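Local coordinates for protein NegoA.19184.a (Neisseria gonorrhoeae, PDB 5UEB) that is of unknown function, a hypothetical protein of the DUF4265 family built from two antiparallel beta sheets and two helices, at residues Glu27-Ile41 with Pro45-Ile59. Numbering follows the deposited sequence. Where two conformers were deposited one is given.
With EDO (1,2-ethanediol), chain N.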
loop_
_atom_site.group_PDB
_atom_site.type_symbol
_atom_site.label_atom_id
_atom_site.label_comp_id
_atom_site.label_asym_id
_atom_site.label_seq_id
_atom_site.Cartn_x
_atom_site.Cartn_y
_atom_site.Cartn_z
ATOM N N GLU B 27 -7.938 -4.767 -12.941
ATOM C CA GLU B 27 -7.309 -4.257 -14.158
ATOM C C GLU B 27 -6.148 -5.168 -14.529
ATOM O O GLU B 27 -5.309 -5.478 -13.679
ATOM C CB GLU B 27 -6.782 -2.826 -13.969
ATOM C CG GLU B 27 -6.046 -2.330 -15.207
ATOM C CD GLU B 27 -5.694 -0.857 -15.178
ATOM O OE1 GLU B 27 -5.118 -0.406 -16.178
ATOM O OE2 GLU B 27 -5.989 -0.156 -14.185
ATOM N N ILE B 28 -6.082 -5.583 -15.796
ATOM C CA ILE B 28 -4.985 -6.416 -16.293
ATOM C C ILE B 28 -3.936 -5.520 -16.929
ATOM O O ILE B 28 -4.267 -4.648 -17.743
ATOM C CB ILE B 28 -5.483 -7.463 -17.300
ATOM C CG1 ILE B 28 -6.495 -8.381 -16.623
ATOM C CG2 ILE B 28 -4.295 -8.282 -17.846
ATOM C CD1 ILE B 28 -7.136 -9.394 -17.568
ATOM N N LEU B 29 -2.669 -5.723 -16.556
ATOM C CA LEU B 29 -1.549 -4.955 -17.090
ATOM C C LEU B 29 -0.552 -5.878 -17.782
ATOM O O LEU B 29 -0.183 -6.929 -17.248
ATOM C CB LEU B 29 -0.819 -4.202 -15.974
ATOM C CG LEU B 29 -1.628 -3.115 -15.265
ATOM C CD1 LEU B 29 -0.869 -2.638 -14.038
ATOM C CD2 LEU B 29 -1.911 -1.956 -16.196
ATOM N N SER B 30 -0.107 -5.471 -18.962
ATOM C CA SER B 30 0.920 -6.206 -19.682
ATOM C C SER B 30 2.302 -5.818 -19.172
ATOM O O SER B 30 2.536 -4.684 -18.744
ATOM C CB SER B 30 0.837 -5.902 -21.178
ATOM O OG SER B 30 -0.407 -6.316 -21.715
ATOM N N GLY B 31 3.223 -6.769 -19.226
ATOM C CA GLY B 31 4.584 -6.498 -18.813
ATOM C C GLY B 31 5.539 -7.628 -19.131
ATOM O O GLY B 31 5.308 -8.414 -20.058
ATOM N N ASN B 32 6.618 -7.719 -18.364
ATOM C CA ASN B 32 7.680 -8.689 -18.627
ATOM C C ASN B 32 8.103 -9.306 -17.304
ATOM O O ASN B 32 8.340 -8.585 -16.331
ATOM C CB ASN B 32 8.886 -7.981 -19.281
ATOM C CG ASN B 32 9.653 -8.875 -20.259
ATOM O OD1 ASN B 32 9.566 -8.682 -21.469
ATOM N ND2 ASN B 32 10.431 -9.819 -19.736
ATOM N N ILE B 33 8.196 -10.639 -17.259
ATOM C CA ILE B 33 8.779 -11.293 -16.097
ATOM C C ILE B 33 10.262 -10.957 -16.046
ATOM O O ILE B 33 10.948 -10.919 -17.081
ATOM C CB ILE B 33 8.571 -12.816 -16.180
ATOM C CG1 ILE B 33 7.093 -13.173 -16.316
ATOM C CG2 ILE B 33 9.188 -13.512 -14.963
ATOM C CD1 ILE B 33 6.255 -12.715 -15.163
ATOM N N MET B 34 10.762 -10.694 -14.852
ATOM C CA MET B 34 12.168 -10.400 -14.669
ATOM C C MET B 34 12.899 -11.610 -14.114
ATOM O O MET B 34 12.288 -12.537 -13.579
ATOM C CB MET B 34 12.317 -9.216 -13.718
ATOM C CG MET B 34 11.459 -8.062 -14.160
ATOM S SD MET B 34 11.875 -6.547 -13.314
ATOM C CE MET B 34 13.366 -6.037 -14.172
ATOM N N PRO B 35 14.227 -11.651 -14.254
ATOM C CA PRO B 35 14.966 -12.851 -13.817
ATOM C C PRO B 35 14.774 -13.218 -12.353
ATOM O O PRO B 35 14.925 -14.399 -12.009
ATOM C CB PRO B 35 16.430 -12.505 -14.134
ATOM C CG PRO B 35 16.334 -11.538 -15.267
ATOM C CD PRO B 35 15.102 -10.707 -14.983
ATOM N N ASP B 36 14.434 -12.257 -11.486
ATOM C CA ASP B 36 14.197 -12.534 -10.072
ATOM C C ASP B 36 12.773 -13.002 -9.778
ATOM O O ASP B 36 12.427 -13.191 -8.604
ATOM C CB ASP B 36 14.546 -11.315 -9.215
ATOM C CG ASP B 36 13.687 -10.094 -9.529
ATOM O OD1 ASP B 36 12.769 -10.177 -10.364
ATOM O OD2 ASP B 36 13.934 -9.023 -8.929
ATOM N N GLY B 37 11.942 -13.183 -10.801
ATOM C CA GLY B 37 10.577 -13.612 -10.597
ATOM C C GLY B 37 9.585 -12.491 -10.389
ATOM O O GLY B 37 8.385 -12.766 -10.251
ATOM N N ASN B 38 10.042 -11.242 -10.348
ATOM C CA ASN B 38 9.134 -10.109 -10.247
ATOM C C ASN B 38 8.650 -9.701 -11.634
ATOM O O ASN B 38 9.015 -10.304 -12.648
ATOM C CB ASN B 38 9.813 -8.954 -9.517
ATOM C CG ASN B 38 10.041 -9.265 -8.050
ATOM O OD1 ASN B 38 9.166 -9.828 -7.389
ATOM N ND2 ASN B 38 11.225 -8.935 -7.541
ATOM N N PHE B 39 7.807 -8.668 -11.687
ATOM C CA PHE B 39 7.061 -8.319 -12.895
ATOM C C PHE B 39 7.289 -6.843 -13.200
ATOM O O PHE B 39 7.016 -5.980 -12.354
ATOM C CB PHE B 39 5.574 -8.608 -12.660
ATOM C CG PHE B 39 4.691 -8.475 -13.879
ATOM C CD1 PHE B 39 4.309 -7.227 -14.362
ATOM C CD2 PHE B 39 4.166 -9.607 -14.488
ATOM C CE1 PHE B 39 3.454 -7.123 -15.459
ATOM C CE2 PHE B 39 3.318 -9.508 -15.591
ATOM C CZ PHE B 39 2.969 -8.273 -16.081
ATOM N N LEU B 40 7.796 -6.548 -14.395
ATOM C CA LEU B 40 7.981 -5.172 -14.848
ATOM C C LEU B 40 6.722 -4.725 -15.583
ATOM O O LEU B 40 6.381 -5.291 -16.624
ATOM C CB LEU B 40 9.192 -5.090 -15.779
ATOM C CG LEU B 40 9.493 -3.741 -16.452
ATOM C CD1 LEU B 40 9.877 -2.713 -15.401
ATOM C CD2 LEU B 40 10.610 -3.886 -17.499
ATOM N N ILE B 41 6.031 -3.715 -15.043
ATOM C CA ILE B 41 4.806 -3.206 -15.654
ATOM C C ILE B 41 5.170 -2.374 -16.875
ATOM O O ILE B 41 5.997 -1.459 -16.786
ATOM C CB ILE B 41 4.013 -2.374 -14.629
ATOM C CG1 ILE B 41 3.497 -3.288 -13.511
ATOM C CG2 ILE B 41 2.856 -1.638 -15.309
ATOM C CD1 ILE B 41 2.872 -2.511 -12.329
ATOM N N PRO B 45 -1.148 2.294 -16.068
ATOM C CA PRO B 45 -2.400 1.821 -15.460
ATOM C C PRO B 45 -3.522 2.827 -15.682
ATOM O O PRO B 45 -3.350 4.027 -15.468
ATOM C CB PRO B 45 -2.045 1.695 -13.971
ATOM C CG PRO B 45 -0.525 1.539 -13.954
ATOM C CD PRO B 45 -0.068 2.446 -15.073
ATOM N N LEU B 46 -4.677 2.326 -16.134
ATOM C CA LEU B 46 -5.813 3.198 -16.415
ATOM C C LEU B 46 -6.560 3.583 -15.147
ATOM O O LEU B 46 -6.997 4.732 -15.012
ATOM C CB LEU B 46 -6.778 2.520 -17.395
ATOM C CG LEU B 46 -6.300 2.422 -18.846
ATOM C CD1 LEU B 46 -7.280 1.558 -19.647
ATOM C CD2 LEU B 46 -6.187 3.818 -19.448
ATOM N N PHE B 47 -6.739 2.636 -14.220
ATOM C CA PHE B 47 -7.629 2.848 -13.079
ATOM C C PHE B 47 -7.024 2.439 -11.741
ATOM O O PHE B 47 -7.325 3.060 -10.712
ATOM C CB PHE B 47 -8.930 2.067 -13.273
ATOM C CG PHE B 47 -9.663 2.426 -14.525
ATOM C CD1 PHE B 47 -10.316 3.639 -14.631
ATOM C CD2 PHE B 47 -9.691 1.551 -15.597
ATOM C CE1 PHE B 47 -10.986 3.975 -15.790
ATOM C CE2 PHE B 47 -10.359 1.883 -16.755
ATOM C CZ PHE B 47 -10.997 3.095 -16.851
ATOM N N ALA B 48 -6.213 1.390 -11.723
ATOM C CA ALA B 48 -5.678 0.906 -10.463
ATOM C C ALA B 48 -4.772 1.974 -9.861
ATOM O O ALA B 48 -3.928 2.539 -10.572
ATOM C CB ALA B 48 -4.900 -0.392 -10.665
ATOM N N PRO B 49 -4.922 2.294 -8.585
ATOM C CA PRO B 49 -4.119 3.360 -7.983
ATOM C C PRO B 49 -2.751 2.874 -7.517
ATOM O O PRO B 49 -2.492 1.676 -7.371
ATOM C CB PRO B 49 -4.972 3.787 -6.779
ATOM C CG PRO B 49 -5.708 2.542 -6.395
ATOM C CD PRO B 49 -6.003 1.828 -7.694
ATOM N N ASN B 50 -1.869 3.850 -7.292
ATOM C CA ASN B 50 -0.564 3.654 -6.662
ATOM C C ASN B 50 0.413 2.856 -7.516
ATOM O O ASN B 50 1.347 2.252 -6.980
ATOM C CB ASN B 50 -0.683 3.069 -5.249
ATOM C CG ASN B 50 -1.640 3.859 -4.377
ATOM O OD1 ASN B 50 -2.591 3.316 -3.819
ATOM N ND2 ASN B 50 -1.394 5.151 -4.271
ATOM N N LEU B 51 0.213 2.839 -8.835
ATOM C CA LEU B 51 1.072 2.112 -9.764
ATOM C C LEU B 51 1.407 2.973 -10.978
ATOM O O LEU B 51 0.610 3.814 -11.408
ATOM C CB LEU B 51 0.397 0.809 -10.227
ATOM C CG LEU B 51 0.279 -0.266 -9.154
ATOM C CD1 LEU B 51 -0.591 -1.417 -9.669
ATOM C CD2 LEU B 51 1.661 -0.768 -8.788
ATOM N N ALA B 52 2.596 2.754 -11.533
ATOM C CA ALA B 52 3.044 3.517 -12.686
ATOM C C ALA B 52 3.791 2.619 -13.658
ATOM O O ALA B 52 4.323 1.565 -13.293
ATOM C CB ALA B 52 3.961 4.680 -12.277
ATOM N N LEU B 53 3.816 3.074 -14.906
ATOM C CA LEU B 53 4.638 2.460 -15.945
ATOM C C LEU B 53 6.053 2.222 -15.428
ATOM O O LEU B 53 6.661 3.099 -14.802
ATOM C CB LEU B 53 4.691 3.426 -17.135
ATOM C CG LEU B 53 5.560 3.042 -18.338
ATOM C CD1 LEU B 53 4.956 1.826 -19.044
ATOM C CD2 LEU B 53 5.700 4.220 -19.300
ATOM N N ASN B 54 6.568 1.020 -15.692
ATOM C CA ASN B 54 7.926 0.604 -15.362
ATOM C C ASN B 54 8.163 0.389 -13.872
ATOM O O ASN B 54 9.300 0.133 -13.471
ATOM C CB ASN B 54 9.003 1.461 -16.042
ATOM C CG ASN B 54 8.996 1.280 -17.550
ATOM O OD1 ASN B 54 8.733 0.180 -18.042
ATOM N ND2 ASN B 54 9.277 2.343 -18.287
ATOM N N ASP B 55 7.111 0.412 -13.048
ATOM C CA ASP B 55 7.226 -0.113 -11.692
ATOM C C ASP B 55 7.527 -1.611 -11.747
ATOM O O ASP B 55 7.102 -2.320 -12.668
ATOM C CB ASP B 55 5.902 0.069 -10.937
ATOM C CG ASP B 55 5.682 1.496 -10.428
ATOM O OD1 ASP B 55 6.557 2.382 -10.598
ATOM O OD2 ASP B 55 4.603 1.727 -9.839
ATOM N N ILE B 56 8.262 -2.098 -10.745
ATOM C CA ILE B 56 8.533 -3.525 -10.581
ATOM C C ILE B 56 7.733 -4.013 -9.383
ATOM O O ILE B 56 7.803 -3.420 -8.300
ATOM C CB ILE B 56 10.036 -3.805 -10.396
ATOM C CG1 ILE B 56 10.820 -3.381 -11.638
ATOM C CG2 ILE B 56 10.280 -5.292 -10.125
ATOM C CD1 ILE B 56 12.339 -3.383 -11.437
ATOM N N VAL B 57 6.961 -5.077 -9.577
ATOM C CA VAL B 57 6.037 -5.552 -8.557
ATOM C C VAL B 57 6.229 -7.045 -8.343
ATOM O O VAL B 57 6.674 -7.775 -9.239
ATOM C CB VAL B 57 4.560 -5.239 -8.897
ATOM C CG1 VAL B 57 4.343 -3.729 -9.062
ATOM C CG2 VAL B 57 4.126 -6.003 -10.151
ATOM N N ALA B 58 5.911 -7.489 -7.135
ATOM C CA ALA B 58 5.860 -8.900 -6.792
ATOM C C ALA B 58 4.477 -9.450 -7.103
ATOM O O ALA B 58 3.472 -8.736 -7.040
ATOM C CB ALA B 58 6.163 -9.102 -5.310
ATOM N N ILE B 59 4.429 -10.742 -7.432
ATOM C CA ILE B 59 3.218 -11.360 -7.943
ATOM C C ILE B 59 2.931 -12.639 -7.168
ATOM O O ILE B 59 3.801 -13.208 -6.503
ATOM C CB ILE B 59 3.334 -11.654 -9.449
ATOM C CG1 ILE B 59 4.481 -12.628 -9.695
ATOM C CG2 ILE B 59 3.590 -10.358 -10.218
ATOM C CD1 ILE B 59 4.712 -12.962 -11.191
HETATM C C1 EDO N . -1.761 -0.681 -4.792
HETATM O O1 EDO N . -0.391 -0.873 -4.416
HETATM C C2 EDO N . -2.060 -1.346 -6.133
HETATM O O2 EDO N . -3.426 -1.106 -6.494
HETATM O O HOH W 1 7.088 -12.008 -7.469
#
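Leu29 lies against Pro45, its CD2 3.9 Å from Pro45 CA and its CD1 beside the ring CG, the side chains crossing at about a right angle. Just beyond, the chain wraps round the carboxylate of Glu27, a buried side chain that runs out extended, its CG anti to the backbone N (chi1 176°). Leu46 N meets Glu27 OE1 at 2.8 Å on the syn lone pair. Phe47 N reaches Glu27 OE2 at 2.9 Å, also from the syn side but somewhat out of plane, and Ala48 N comes to the same oxygen at 2.9 Å, nearly along the C-O bond. Arg104 makes a long, weak ion pair with Glu27 OE1.

Further on, Leu51 CD2 packs across Ile41 CD1. The type II turn from Ala52 to Asp55 then swings the chain into the sheet, and Ala52 N donates to Asp55 OD2 from above the carboxylate plane. Asn54 N gives a bent bond to Ile41 O (141°), whereas Ile41 N points almost straight at Asp55 O.

Strand 56-59 pairs antiparallel with 39-41. Ile56, in a non-hydrogen-bonded pair with Leu40, touches Met34 SD through CD1 at 3.7 Å and Asn38 CB through CG2. Val57 exchanges two backbone bonds with Phe39; its side chain, on the same sheet face as that of Phe39, meets Ile41 CD1 through CG1 at 3.8 Å. At Ile59, CG2 presses on Phe39 CB at 3.6 Å, and a water accepts from Ile59 N while donating to Gly37 O and Asn38 OD1.

The chemistry is thus split: a pair of inner strands of the five-stranded antiparallel meander, joined by backbone bonds and aliphatic packing, and a loop whose three successive N-H groups share one buried carboxylate, fixing its rotation and, with distant Arg104, probably stabilising its negative charge.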